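Local coordinates for protein agarase (Pseudoalteromonas fuliginea, PDB 6XJ9) that probably hydrolyses agarose, a galactan of red algal cell walls, as a family 50 glycoside hydrolase, at residues L422-W436 and Y441-W454. Numbering follows the deposited sequence.
Sequences LDRMITWGFSSLGNW and YYDNQKVPYFANGW
L433 meets Y449 in a single parallel bridge: L433 N gives its hydrogen to P448 O (2.8 Å, 162° at the hydrogen), and L433 O accepts from F450 N (3.1 Å). Just before it in the chain, V447 wedges between I426 and L433: CG1, anti to the backbone N (chi1 -177°), faces L433 CG, while CG2 reaches I426 CD1 at 3.5 Å. L422 and N444 run past each other in opposite directions, L422 CD2 lying 3.6 Å from N444 OD1 and at the edge of the Y441 ring. The N444 amide ties its loop together: OD1 takes K446 N and V447 N, the latter on a lone pair at 2.7 Å, and ND2 donates to Y441 O and V447 O. With an alanine in its place, the K446 and V447 amides would probably lose their acceptor and V447 O its donor, freeing the loop to move off L422. K446 NZ makes a salt bridge to D423 OD1 (2.8 Å). The W436 and W454 rings, tilted only 14°, hardly overlap, and a water joins W436 NE1 to N452 ND2. With G434 bonded to I305 and Y449 to V502, the order 299-305, 432-434, 449-453, 501-506 is consistent with neighbouring staves of the family's (β/α)8 barrel.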
loop_
_atom_site.group_PDB
_atom_site.type_symbol
_atom_site.label_atom_id
_atom_site.label_comp_id
_atom_site.label_asym_id
_atom_site.label_seq_id
_atom_site.Cartn_x
_atom_site.Cartn_y
_atom_site.Cartn_z
ATOM N N LEU A 422 21.220 -11.275 5.305
ATOM C CA LEU A 422 21.541 -11.956 4.054
ATOM C C LEU A 422 20.293 -12.610 3.467
ATOM O O LEU A 422 20.011 -12.460 2.282
ATOM C CB LEU A 422 22.657 -12.985 4.277
ATOM C CG LEU A 422 24.027 -12.395 4.615
ATOM C CD1 LEU A 422 24.990 -13.468 5.111
ATOM C CD2 LEU A 422 24.620 -11.645 3.417
ATOM N N ASP A 423 19.537 -13.320 4.316
ATOM C CA ASP A 423 18.315 -13.984 3.887
ATOM C C ASP A 423 17.288 -12.974 3.372
ATOM O O ASP A 423 16.609 -13.236 2.377
ATOM C CB ASP A 423 17.774 -14.922 4.971
ATOM C CG ASP A 423 18.644 -16.156 5.163
ATOM O OD1 ASP A 423 19.670 -16.261 4.474
ATOM O OD2 ASP A 423 18.281 -16.999 5.992
ATOM N N ARG A 424 17.161 -11.832 4.059
ATOM C CA ARG A 424 16.238 -10.790 3.622
ATOM C C ARG A 424 16.593 -10.338 2.210
ATOM O O ARG A 424 15.712 -10.230 1.360
ATOM C CB ARG A 424 16.248 -9.582 4.566
ATOM C CG ARG A 424 15.370 -9.747 5.797
ATOM C CD ARG A 424 15.754 -8.777 6.903
ATOM N NE ARG A 424 14.743 -8.692 7.954
ATOM C CZ ARG A 424 14.830 -7.873 9.000
ATOM N NH1 ARG A 424 15.879 -7.079 9.130
ATOM N NH2 ARG A 424 13.870 -7.852 9.907
ATOM N N MET A 425 17.883 -10.074 1.969
ATOM C CA MET A 425 18.307 -9.639 0.648
ATOM C C MET A 425 17.970 -10.703 -0.398
ATOM O O MET A 425 17.494 -10.374 -1.483
ATOM C CB MET A 425 19.801 -9.297 0.611
ATOM C CG MET A 425 20.187 -8.192 1.579
ATOM S SD MET A 425 19.089 -6.758 1.434
ATOM C CE MET A 425 19.261 -6.057 3.074
ATOM N N ILE A 426 18.183 -11.984 -0.058
ATOM C CA ILE A 426 17.822 -13.059 -0.971
ATOM C C ILE A 426 16.320 -12.982 -1.237
ATOM O O ILE A 426 15.895 -13.003 -2.391
ATOM C CB ILE A 426 18.188 -14.459 -0.409
ATOM C CG1 ILE A 426 19.684 -14.669 -0.142
ATOM C CG2 ILE A 426 17.587 -15.562 -1.275
ATOM C CD1 ILE A 426 20.587 -14.441 -1.330
ATOM N N THR A 427 15.527 -12.912 -0.159
ATOM C CA THR A 427 14.081 -13.051 -0.261
ATOM C C THR A 427 13.502 -11.862 -1.029
ATOM O O THR A 427 12.560 -12.009 -1.809
ATOM C CB THR A 427 13.437 -13.148 1.129
ATOM O OG1 THR A 427 14.142 -14.115 1.904
ATOM C CG2 THR A 427 11.969 -13.514 1.084
ATOM N N TRP A 428 14.082 -10.679 -0.792
ATOM C CA TRP A 428 13.583 -9.459 -1.400
ATOM C C TRP A 428 14.080 -9.339 -2.837
ATOM O O TRP A 428 13.632 -8.452 -3.563
ATOM C CB TRP A 428 13.963 -8.229 -0.565
ATOM C CG TRP A 428 13.455 -8.286 0.844
ATOM C CD1 TRP A 428 12.457 -9.083 1.331
ATOM C CD2 TRP A 428 13.907 -7.491 1.952
ATOM N NE1 TRP A 428 12.294 -8.874 2.672
ATOM C CE2 TRP A 428 13.160 -7.897 3.081
ATOM C CE3 TRP A 428 14.875 -6.489 2.107
ATOM C CZ2 TRP A 428 13.328 -7.307 4.335
ATOM C CZ3 TRP A 428 15.049 -5.917 3.347
ATOM C CH2 TRP A 428 14.288 -6.324 4.444
ATOM N N GLY A 429 15.009 -10.227 -3.226
ATOM C CA GLY A 429 15.487 -10.291 -4.598
ATOM C C GLY A 429 16.680 -9.372 -4.887
ATOM O O GLY A 429 17.116 -9.258 -6.029
ATOM N N PHE A 430 17.230 -8.719 -3.862
ATOM C CA PHE A 430 18.321 -7.789 -4.116
ATOM C C PHE A 430 19.577 -8.559 -4.539
ATOM O O PHE A 430 19.953 -9.562 -3.923
ATOM C CB PHE A 430 18.576 -6.889 -2.901
ATOM C CG PHE A 430 17.589 -5.767 -2.694
ATOM C CD1 PHE A 430 17.413 -4.779 -3.656
ATOM C CD2 PHE A 430 16.840 -5.683 -1.530
ATOM C CE1 PHE A 430 16.519 -3.737 -3.461
ATOM C CE2 PHE A 430 15.936 -4.647 -1.343
ATOM C CZ PHE A 430 15.782 -3.671 -2.306
ATOM N N SER A 431 20.260 -8.027 -5.560
ATOM C CA SER A 431 21.427 -8.673 -6.141
ATOM C C SER A 431 22.689 -8.475 -5.303
ATOM O O SER A 431 23.679 -9.166 -5.553
ATOM C CB SER A 431 21.670 -8.200 -7.539
ATOM O OG SER A 431 22.111 -6.850 -7.520
ATOM N N SER A 432 22.668 -7.508 -4.367
ATOM C CA SER A 432 23.884 -7.089 -3.678
ATOM C C SER A 432 23.568 -6.493 -2.311
ATOM O O SER A 432 22.430 -6.125 -2.038
ATOM C CB SER A 432 24.663 -6.094 -4.528
ATOM O OG SER A 432 23.967 -4.852 -4.629
ATOM N N LEU A 433 24.598 -6.420 -1.459
ATOM C CA LEU A 433 24.652 -5.496 -0.330
ATOM C C LEU A 433 25.332 -4.233 -0.840
ATOM O O LEU A 433 26.350 -4.319 -1.521
ATOM C CB LEU A 433 25.514 -6.099 0.792
ATOM C CG LEU A 433 25.064 -7.434 1.392
ATOM C CD1 LEU A 433 26.141 -7.978 2.334
ATOM C CD2 LEU A 433 23.753 -7.266 2.163
ATOM N N GLY A 434 24.808 -3.060 -0.450
ATOM C CA GLY A 434 25.288 -1.811 -1.010
ATOM C C GLY A 434 26.533 -1.283 -0.305
ATOM O O GLY A 434 27.234 -2.017 0.391
ATOM N N ASN A 435 26.802 0.002 -0.540
ATOM C CA ASN A 435 27.980 0.671 -0.022
ATOM C C ASN A 435 27.884 0.764 1.497
ATOM O O ASN A 435 26.785 0.859 2.047
ATOM C CB ASN A 435 28.205 2.043 -0.671
ATOM C CG ASN A 435 29.636 2.506 -0.503
ATOM O OD1 ASN A 435 30.530 1.680 -0.356
ATOM N ND2 ASN A 435 29.860 3.814 -0.464
ATOM N N TRP A 436 29.048 0.741 2.145
ATOM C CA TRP A 436 29.155 0.792 3.600
ATOM C C TRP A 436 28.446 -0.412 4.230
ATOM O O TRP A 436 27.711 -0.269 5.211
ATOM C CB TRP A 436 28.665 2.143 4.166
ATOM C CG TRP A 436 29.388 3.321 3.582
ATOM C CD1 TRP A 436 30.728 3.578 3.648
ATOM C CD2 TRP A 436 28.816 4.374 2.788
ATOM N NE1 TRP A 436 31.029 4.721 2.956
ATOM C CE2 TRP A 436 29.871 5.241 2.436
ATOM C CE3 TRP A 436 27.520 4.667 2.341
ATOM C CZ2 TRP A 436 29.667 6.375 1.652
ATOM C CZ3 TRP A 436 27.319 5.790 1.572
ATOM C CH2 TRP A 436 28.382 6.627 1.232
ATOM N N TYR A 441 30.493 -8.807 6.846
ATOM C CA TYR A 441 29.757 -9.514 5.815
ATOM C C TYR A 441 30.679 -9.966 4.684
ATOM O O TYR A 441 30.244 -10.695 3.800
ATOM C CB TYR A 441 28.681 -8.592 5.231
ATOM C CG TYR A 441 27.481 -8.352 6.118
ATOM C CD1 TYR A 441 27.417 -7.261 6.987
ATOM C CD2 TYR A 441 26.386 -9.196 6.054
ATOM C CE1 TYR A 441 26.295 -7.031 7.768
ATOM C CE2 TYR A 441 25.267 -8.993 6.849
ATOM C CZ TYR A 441 25.221 -7.902 7.706
ATOM O OH TYR A 441 24.098 -7.714 8.458
ATOM N N TYR A 442 31.938 -9.518 4.694
ATOM C CA TYR A 442 32.775 -9.605 3.505
ATOM C C TYR A 442 33.098 -11.059 3.162
ATOM O O TYR A 442 33.303 -11.385 1.997
ATOM C CB TYR A 442 34.023 -8.730 3.641
ATOM C CG TYR A 442 33.808 -7.249 3.432
ATOM C CD1 TYR A 442 32.539 -6.676 3.478
ATOM C CD2 TYR A 442 34.886 -6.409 3.214
ATOM C CE1 TYR A 442 32.353 -5.313 3.299
ATOM C CE2 TYR A 442 34.722 -5.040 3.061
ATOM C CZ TYR A 442 33.449 -4.491 3.094
ATOM O OH TYR A 442 33.295 -3.140 2.925
ATOM N N ASP A 443 33.107 -11.930 4.179
ATOM C CA ASP A 443 33.450 -13.328 3.996
ATOM C C ASP A 443 32.200 -14.153 3.692
ATOM O O ASP A 443 32.285 -15.374 3.594
ATOM C CB ASP A 443 34.189 -13.866 5.224
ATOM C CG ASP A 443 33.279 -14.171 6.406
ATOM O OD1 ASP A 443 32.095 -13.735 6.393
ATOM O OD2 ASP A 443 33.756 -14.840 7.337
ATOM N N ASN A 444 31.036 -13.494 3.558
ATOM C CA ASN A 444 29.818 -14.216 3.228
ATOM C C ASN A 444 29.957 -14.765 1.808
ATOM O O ASN A 444 30.656 -14.198 0.962
ATOM C CB ASN A 444 28.534 -13.409 3.494
ATOM C CG ASN A 444 27.902 -12.833 2.241
ATOM O OD1 ASN A 444 27.127 -13.506 1.561
ATOM N ND2 ASN A 444 28.233 -11.589 1.924
ATOM N N GLN A 445 29.314 -15.902 1.575
ATOM C CA GLN A 445 29.364 -16.547 0.274
ATOM C C GLN A 445 27.939 -16.780 -0.213
ATOM O O GLN A 445 27.650 -17.824 -0.792
ATOM C CB GLN A 445 30.190 -17.837 0.347
ATOM C CG GLN A 445 31.697 -17.602 0.417
ATOM C CD GLN A 445 32.499 -18.879 0.534
ATOM O OE1 GLN A 445 32.490 -19.731 -0.346
ATOM N NE2 GLN A 445 33.209 -19.024 1.637
ATOM N N LYS A 446 27.072 -15.776 -0.011
ATOM C CA LYS A 446 25.649 -15.890 -0.307
ATOM C C LYS A 446 25.129 -14.657 -1.051
ATOM O O LYS A 446 24.267 -14.796 -1.913
ATOM C CB LYS A 446 24.838 -16.047 0.984
ATOM C CG LYS A 446 24.670 -17.471 1.497
ATOM C CD LYS A 446 24.348 -17.539 2.979
ATOM C CE LYS A 446 23.145 -16.717 3.394
ATOM N NZ LYS A 446 21.894 -17.513 3.388
ATOM N N VAL A 447 25.605 -13.455 -0.681
ATOM C CA VAL A 447 25.154 -12.236 -1.340
ATOM C C VAL A 447 26.376 -11.389 -1.683
ATOM O O VAL A 447 27.142 -11.041 -0.783
ATOM C CB VAL A 447 24.164 -11.428 -0.473
ATOM C CG1 VAL A 447 23.650 -10.192 -1.200
ATOM C CG2 VAL A 447 22.993 -12.271 0.020
ATOM N N PRO A 448 26.565 -11.009 -2.972
ATOM C CA PRO A 448 27.674 -10.140 -3.378
ATOM C C PRO A 448 27.535 -8.782 -2.688
ATOM O O PRO A 448 26.438 -8.416 -2.255
ATOM C CB PRO A 448 27.485 -9.964 -4.898
ATOM C CG PRO A 448 26.595 -11.119 -5.302
ATOM C CD PRO A 448 25.702 -11.378 -4.108
ATOM N N TYR A 449 28.655 -8.061 -2.582
ATOM C CA TYR A 449 28.702 -6.849 -1.781
ATOM C C TYR A 449 29.635 -5.838 -2.439
ATOM O O TYR A 449 30.496 -6.202 -3.229
ATOM C CB TYR A 449 29.108 -7.162 -0.340
ATOM C CG TYR A 449 30.525 -7.661 -0.182
ATOM C CD1 TYR A 449 30.807 -9.019 -0.241
ATOM C CD2 TYR A 449 31.585 -6.785 0.011
ATOM C CE1 TYR A 449 32.106 -9.486 -0.098
ATOM C CE2 TYR A 449 32.893 -7.240 0.143
ATOM C CZ TYR A 449 33.151 -8.599 0.091
ATOM O OH TYR A 449 34.431 -9.074 0.233
ATOM N N PHE A 450 29.408 -4.558 -2.132
ATOM C CA PHE A 450 30.250 -3.466 -2.592
ATOM C C PHE A 450 31.139 -3.065 -1.421
ATOM O O PHE A 450 30.653 -3.018 -0.295
ATOM C CB PHE A 450 29.355 -2.328 -3.092
ATOM C CG PHE A 450 28.703 -2.622 -4.424
ATOM C CD1 PHE A 450 27.685 -3.563 -4.536
ATOM C CD2 PHE A 450 29.160 -2.014 -5.585
ATOM C CE1 PHE A 450 27.115 -3.858 -5.770
ATOM C CE2 PHE A 450 28.586 -2.308 -6.815
ATOM C CZ PHE A 450 27.564 -3.222 -6.901
ATOM N N ALA A 451 32.432 -2.829 -1.689
ATOM C CA ALA A 451 33.367 -2.369 -0.674
ATOM C C ALA A 451 33.680 -0.886 -0.887
ATOM O O ALA A 451 33.321 -0.302 -1.910
ATOM C CB ALA A 451 34.621 -3.213 -0.699
ATOM N N ASN A 452 34.361 -0.291 0.092
ATOM C CA ASN A 452 34.618 1.137 0.092
ATOM C C ASN A 452 35.882 1.440 0.888
ATOM O O ASN A 452 36.247 0.699 1.795
ATOM C CB ASN A 452 33.443 1.907 0.697
ATOM C CG ASN A 452 33.348 1.742 2.197
ATOM O OD1 ASN A 452 32.762 0.775 2.697
ATOM N ND2 ASN A 452 33.942 2.668 2.925
ATOM N N GLY A 453 36.524 2.553 0.534
ATOM C CA GLY A 453 37.505 3.213 1.382
ATOM C C GLY A 453 37.409 4.732 1.250
ATOM O O GLY A 453 36.836 5.228 0.280
ATOM N N TRP A 454 37.912 5.440 2.273
ATOM C CA TRP A 454 38.076 6.883 2.281
ATOM C C TRP A 454 39.567 7.186 2.235
ATOM O O TRP A 454 40.311 6.659 3.055
ATOM C CB TRP A 454 37.530 7.489 3.581
ATOM C CG TRP A 454 36.098 7.214 3.911
ATOM C CD1 TRP A 454 35.614 6.255 4.757
ATOM C CD2 TRP A 454 34.960 7.950 3.437
ATOM N NE1 TRP A 454 34.249 6.325 4.819
ATOM C CE2 TRP A 454 33.817 7.351 4.015
ATOM C CE3 TRP A 454 34.795 9.039 2.568
ATOM C CZ2 TRP A 454 32.529 7.825 3.768
ATOM C CZ3 TRP A 454 33.521 9.500 2.321
ATOM C CH2 TRP A 454 32.403 8.894 2.908
HETATM O O HOH W 1 33.984 5.200 1.723
#